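PDB 1C7N: cystalysin from Treponema denticola, which belongs to the class I and II aminotransferase family of pyridoxal-5'-phosphate enzymes and carries that cofactor bound in its pocket. Local coordinates for residues Gly277-Ala280 with Cys281-Tyr285; Leu335-Asp338 with His339-Glu343. All blocks are in the same frame, centred on the assembly; numbering follows the deposited sequence.

Interaction 1 of 2, residues Gly277-Ala280 with Cys281-Tyr285; sequences GYKA and CEICY
Two torsions of Lys279 decide whom it meets one turn on: CG swings away from its own backbone N (chi1 -171°), and a bend at chi2 (65°) turns the rest of the chain down the helix. Its methylenes then pass Ile283 at about a right angle, CG of Lys279 lying 3.7 Å from CD1 of Ile283, while its amino group reaches Glu282. That ion pair is a long one, with NZ of Lys279 3.8 Å from OE1 of Glu282, and a water bridges the gap: it accepts from NZ of Lys279 at 2.7 Å and donates a weak bond to OE1 of Glu282. The same OE1 forms a salt bridge with NZ of Lys286, so its charge probably serves both lysines. Beneath the side chains runs the i to i+4 ladder of an alpha helix, tightest where Ile283 N donates to Lys279 O at 2.8 Å and weak from Cys281 N to Gly277 O. Around helix 275-287, Leu49 of helix 47-59 packs on Ala280, Ile283 and Cys284, whereas helix 69-83 meets Cys281, Glu282 and Tyr285; Tyr71 meets Tyr278 edge-to-face, and Trp78 stacks with Tyr285.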
loop_
_atom_site.group_PDB
_atom_site.type_symbol
_atom_site.label_atom_id
_atom_site.label_comp_id
_atom_site.label_asym_id
_atom_site.label_seq_id
_atom_site.Cartn_x
_atom_site.Cartn_y
_atom_site.Cartn_z
ATOM N N GLY A 277 4.504 -5.937 6.415
ATOM C CA GLY A 277 3.070 -6.111 6.544
ATOM C C GLY A 277 2.730 -7.590 6.600
ATOM O O GLY A 277 1.936 -8.030 7.430
ATOM N N TYR A 278 3.332 -8.371 5.714
ATOM C CA TYR A 278 3.079 -9.802 5.711
ATOM C C TYR A 278 3.537 -10.443 7.017
ATOM O O TYR A 278 2.792 -11.204 7.626
ATOM C CB TYR A 278 3.782 -10.481 4.530
ATOM C CG TYR A 278 3.188 -10.116 3.191
ATOM C CD1 TYR A 278 3.838 -9.229 2.336
ATOM C CD2 TYR A 278 1.956 -10.630 2.790
ATOM C CE1 TYR A 278 3.278 -8.863 1.113
ATOM C CE2 TYR A 278 1.385 -10.265 1.568
ATOM C CZ TYR A 278 2.052 -9.384 0.737
ATOM O OH TYR A 278 1.503 -9.029 -0.474
ATOM N N LYS A 279 4.752 -10.117 7.454
ATOM C CA LYS A 279 5.305 -10.691 8.684
ATOM C C LYS A 279 4.550 -10.280 9.947
ATOM O O LYS A 279 4.394 -11.080 10.872
ATOM C CB LYS A 279 6.779 -10.311 8.834
ATOM C CG LYS A 279 7.488 -11.040 9.969
ATOM C CD LYS A 279 7.563 -12.537 9.700
ATOM C CE LYS A 279 8.304 -13.261 10.807
ATOM N NZ LYS A 279 8.317 -14.734 10.589
ATOM N N ALA A 280 4.095 -9.029 9.984
ATOM C CA ALA A 280 3.352 -8.518 11.131
ATOM C C ALA A 280 2.086 -9.341 11.362
ATOM O O ALA A 280 1.769 -9.703 12.492
ATOM C CB ALA A 280 2.988 -7.047 10.908
ATOM N N CYS A 281 1.362 -9.634 10.286
ATOM C CA CYS A 281 0.132 -10.414 10.392
ATOM C C CYS A 281 0.431 -11.827 10.886
ATOM O O CYS A 281 -0.287 -12.362 11.735
ATOM C CB CYS A 281 -0.570 -10.482 9.035
ATOM S SG CYS A 281 -2.093 -11.451 9.054
ATOM N N GLU A 282 1.490 -12.429 10.353
ATOM C CA GLU A 282 1.872 -13.774 10.760
ATOM C C GLU A 282 2.268 -13.819 12.237
ATOM O O GLU A 282 1.820 -14.697 12.985
ATOM C CB GLU A 282 3.030 -14.286 9.895
ATOM C CG GLU A 282 3.544 -15.653 10.336
ATOM C CD GLU A 282 4.582 -16.226 9.389
ATOM O OE1 GLU A 282 5.388 -17.068 9.836
ATOM O OE2 GLU A 282 4.580 -15.847 8.199
ATOM N N ILE A 283 3.104 -12.876 12.658
ATOM C CA ILE A 283 3.535 -12.820 14.052
ATOM C C ILE A 283 2.342 -12.661 14.994
ATOM O O ILE A 283 2.269 -13.323 16.030
ATOM C CB ILE A 283 4.487 -11.642 14.308
ATOM C CG1 ILE A 283 5.782 -11.821 13.511
ATOM C CG2 ILE A 283 4.801 -11.548 15.799
ATOM C CD1 ILE A 283 6.681 -10.600 13.550
ATOM N N CYS A 284 1.415 -11.774 14.637
ATOM C CA CYS A 284 0.237 -11.528 15.472
ATOM C C CYS A 284 -0.621 -12.768 15.685
ATOM O O CYS A 284 -0.981 -13.099 16.817
ATOM C CB CYS A 284 -0.636 -10.420 14.870
ATOM S SG CYS A 284 0.037 -8.738 15.038
ATOM N N TYR A 285 -0.967 -13.435 14.588
ATOM C CA TYR A 285 -1.797 -14.631 14.650
ATOM C C TYR A 285 -1.107 -15.772 15.390
ATOM O O TYR A 285 -1.750 -16.527 16.120
ATOM C CB TYR A 285 -2.167 -15.080 13.230
ATOM C CG TYR A 285 -3.228 -14.230 12.559
ATOM C CD1 TYR A 285 -3.552 -14.419 11.213
ATOM C CD2 TYR A 285 -3.950 -13.273 13.280
ATOM C CE1 TYR A 285 -4.570 -13.683 10.605
ATOM C CE2 TYR A 285 -4.968 -12.534 12.678
ATOM C CZ TYR A 285 -5.273 -12.747 11.343
ATOM O OH TYR A 285 -6.291 -12.034 10.750
HETATM O O HOH W 1 6.116 -15.500 11.883
#

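Interaction 2 of 2, residues Leu335-Asp338 with His339-Glu343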
loop_
_atom_site.group_PDB
_atom_site.type_symbol
_atom_site.label_atom_id
_atom_site.label_comp_id
_atom_site.label_asym_id
_atom_site.label_seq_id
_atom_site.Cartn_x
_atom_site.Cartn_y
_atom_site.Cartn_z
ATOM N N LEU A 335 -29.528 15.706 25.937
ATOM C CA LEU A 335 -28.933 17.018 26.157
ATOM C C LEU A 335 -29.664 18.065 25.326
ATOM O O LEU A 335 -29.524 19.263 25.562
ATOM C CB LEU A 335 -27.450 17.021 25.769
ATOM C CG LEU A 335 -26.448 16.400 26.744
ATOM C CD1 LEU A 335 -25.043 16.598 26.213
ATOM C CD2 LEU A 335 -26.585 17.055 28.106
ATOM N N LYS A 336 -30.441 17.601 24.352
ATOM C CA LYS A 336 -31.192 18.484 23.467
ATOM C C LYS A 336 -30.275 19.497 22.774
ATOM O O LYS A 336 -30.571 20.695 22.734
ATOM C CB LYS A 336 -32.287 19.221 24.245
ATOM C CG LYS A 336 -33.295 18.314 24.942
ATOM C CD LYS A 336 -34.030 17.394 23.973
ATOM C CE LYS A 336 -35.108 16.597 24.700
ATOM N NZ LYS A 336 -35.843 15.659 23.801
ATOM N N MET A 337 -29.158 19.008 22.240
ATOM C CA MET A 337 -28.198 19.847 21.524
ATOM C C MET A 337 -28.050 19.278 20.114
ATOM O O MET A 337 -27.795 18.078 19.971
ATOM C CB MET A 337 -26.829 19.809 22.210
ATOM C CG MET A 337 -26.715 20.575 23.515
ATOM S SD MET A 337 -25.072 20.337 24.240
ATOM C CE MET A 337 -24.071 21.307 23.130
ATOM N N ASP A 338 -28.198 20.109 19.078
ATOM C CA ASP A 338 -28.054 19.596 17.715
ATOM C C ASP A 338 -26.604 19.144 17.545
ATOM O O ASP A 338 -25.735 19.559 18.316
ATOM C CB ASP A 338 -28.502 20.644 16.657
ATOM C CG ASP A 338 -27.550 21.833 16.503
ATOM O OD1 ASP A 338 -28.025 22.889 16.013
ATOM O OD2 ASP A 338 -26.346 21.731 16.824
ATOM N N HIS A 339 -26.328 18.293 16.561
ATOM C CA HIS A 339 -24.970 17.771 16.427
ATOM C C HIS A 339 -23.829 18.769 16.286
ATOM O O HIS A 339 -22.724 18.495 16.748
ATOM C CB HIS A 339 -24.880 16.707 15.319
ATOM C CG HIS A 339 -25.269 17.189 13.956
ATOM N ND1 HIS A 339 -26.581 17.340 13.564
ATOM C CD2 HIS A 339 -24.514 17.491 12.872
ATOM C CE1 HIS A 339 -26.620 17.707 12.296
ATOM N NE2 HIS A 339 -25.378 17.805 11.852
ATOM N N LYS A 340 -24.070 19.921 15.665
ATOM C CA LYS A 340 -23.001 20.907 15.525
ATOM C C LYS A 340 -22.652 21.494 16.891
ATOM O O LYS A 340 -21.477 21.679 17.217
ATOM C CB LYS A 340 -23.413 22.027 14.562
ATOM C CG LYS A 340 -23.753 21.541 13.160
ATOM C CD LYS A 340 -22.653 20.664 12.571
ATOM C CE LYS A 340 -21.342 21.418 12.426
ATOM N NZ LYS A 340 -20.285 20.572 11.784
ATOM N N ALA A 341 -23.677 21.780 17.692
ATOM C CA ALA A 341 -23.468 22.331 19.024
ATOM C C ALA A 341 -22.752 21.312 19.915
ATOM O O ALA A 341 -21.885 21.676 20.713
ATOM C CB ALA A 341 -24.816 22.728 19.653
ATOM N N MET A 342 -23.127 20.041 19.784
ATOM C CA MET A 342 -22.521 18.973 20.576
ATOM C C MET A 342 -21.029 18.909 20.291
ATOM O O MET A 342 -20.202 18.920 21.206
ATOM C CB MET A 342 -23.156 17.618 20.235
ATOM C CG MET A 342 -24.573 17.429 20.764
ATOM S SD MET A 342 -25.284 15.841 20.255
ATOM C CE MET A 342 -24.174 14.714 21.135
ATOM N N GLU A 343 -20.705 18.844 19.006
ATOM C CA GLU A 343 -19.333 18.774 18.530
ATOM C C GLU A 343 -18.507 19.923 19.095
ATOM O O GLU A 343 -17.397 19.728 19.586
ATOM C CB GLU A 343 -19.346 18.827 17.004
ATOM C CG GLU A 343 -17.994 18.779 16.336
ATOM C CD GLU A 343 -18.138 18.701 14.838
ATOM O OE1 GLU A 343 -18.674 19.660 14.243
ATOM O OE2 GLU A 343 -17.736 17.677 14.255
#
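Met337 lays the end of its side chain over the first turn of the helix that follows it, its CE 3.8 Å from CB of Ala341. The bend at chi3 (72°) turns this methyl inward, and it also comes within 3.3 Å of the carbonyl O of Ala341. Nearer the backbone, CB of Met337 packs against CG of Met342 at 3.6 Å, while SD of Met342 lies 3.4 Å from the carbonyl O of Met337. Met337, the residue just before the N-cap, thus forms a hydrophobic staple with Met342 at i+5, with its contact to Ala341 at i+4 beside it.

Asp338 supplies the polar half of this helix start as its N-cap. Its CG stands between its own backbone N and carbonyl carbon (chi1 71°), which carries OD2 forward over the N-H groups of the first turn. There OD2 of Asp338 accepts from Ala341 N at 2.8 Å, in a nearly straight bond (166° at the hydrogen), and also lies 3.1 Å from Lys340 N. The carboxylate therefore occupies the end of the helix where backbone N-H groups have no preceding turn to receive them, and its negative charge would be expected to suit the positive end of the helix dipole. The carbonyl O of Asp338 begins the regular ladder by accepting from Met342 N at 3.0 Å. Within the helix itself, a curled Lys340, bent at chi2 and chi3, brings NZ to OE1 of Glu343 in a salt bridge of 3.1 Å, meeting the syn lone pair.

The capped turn sits at the surface, between the loop after strand 327-331 and helix 339-350. Phe332 of that loop touches Met342, Ile365 touches His339, and Tyr358, beyond strand 355-356, meets the His339 ring and hydrogen-bonds to Glu343.

In the fold
Both contacts are local, each made within one unbroken run of chain. Following the chain from the N terminus, interaction 1 comes first, inside helix 275-287, where it joins one helical turn to the next and closes no loop. Helix 289-313 and strand 327-331 follow before interaction 2 ties the loop ahead of helix 339-350 to that helix's first turn. The two are in series, neither nesting nor crossing. They lie on opposite sides of the chain's centre, their centres about 42 Å apart, and do not touch. One is buried among helices, the side chain of Cys281 about 11 Å from pyridoxal-5'-phosphate; the other starts helix 339-350 at the surface, beside the sheet of strands 327-331, 355-356 and 367-371.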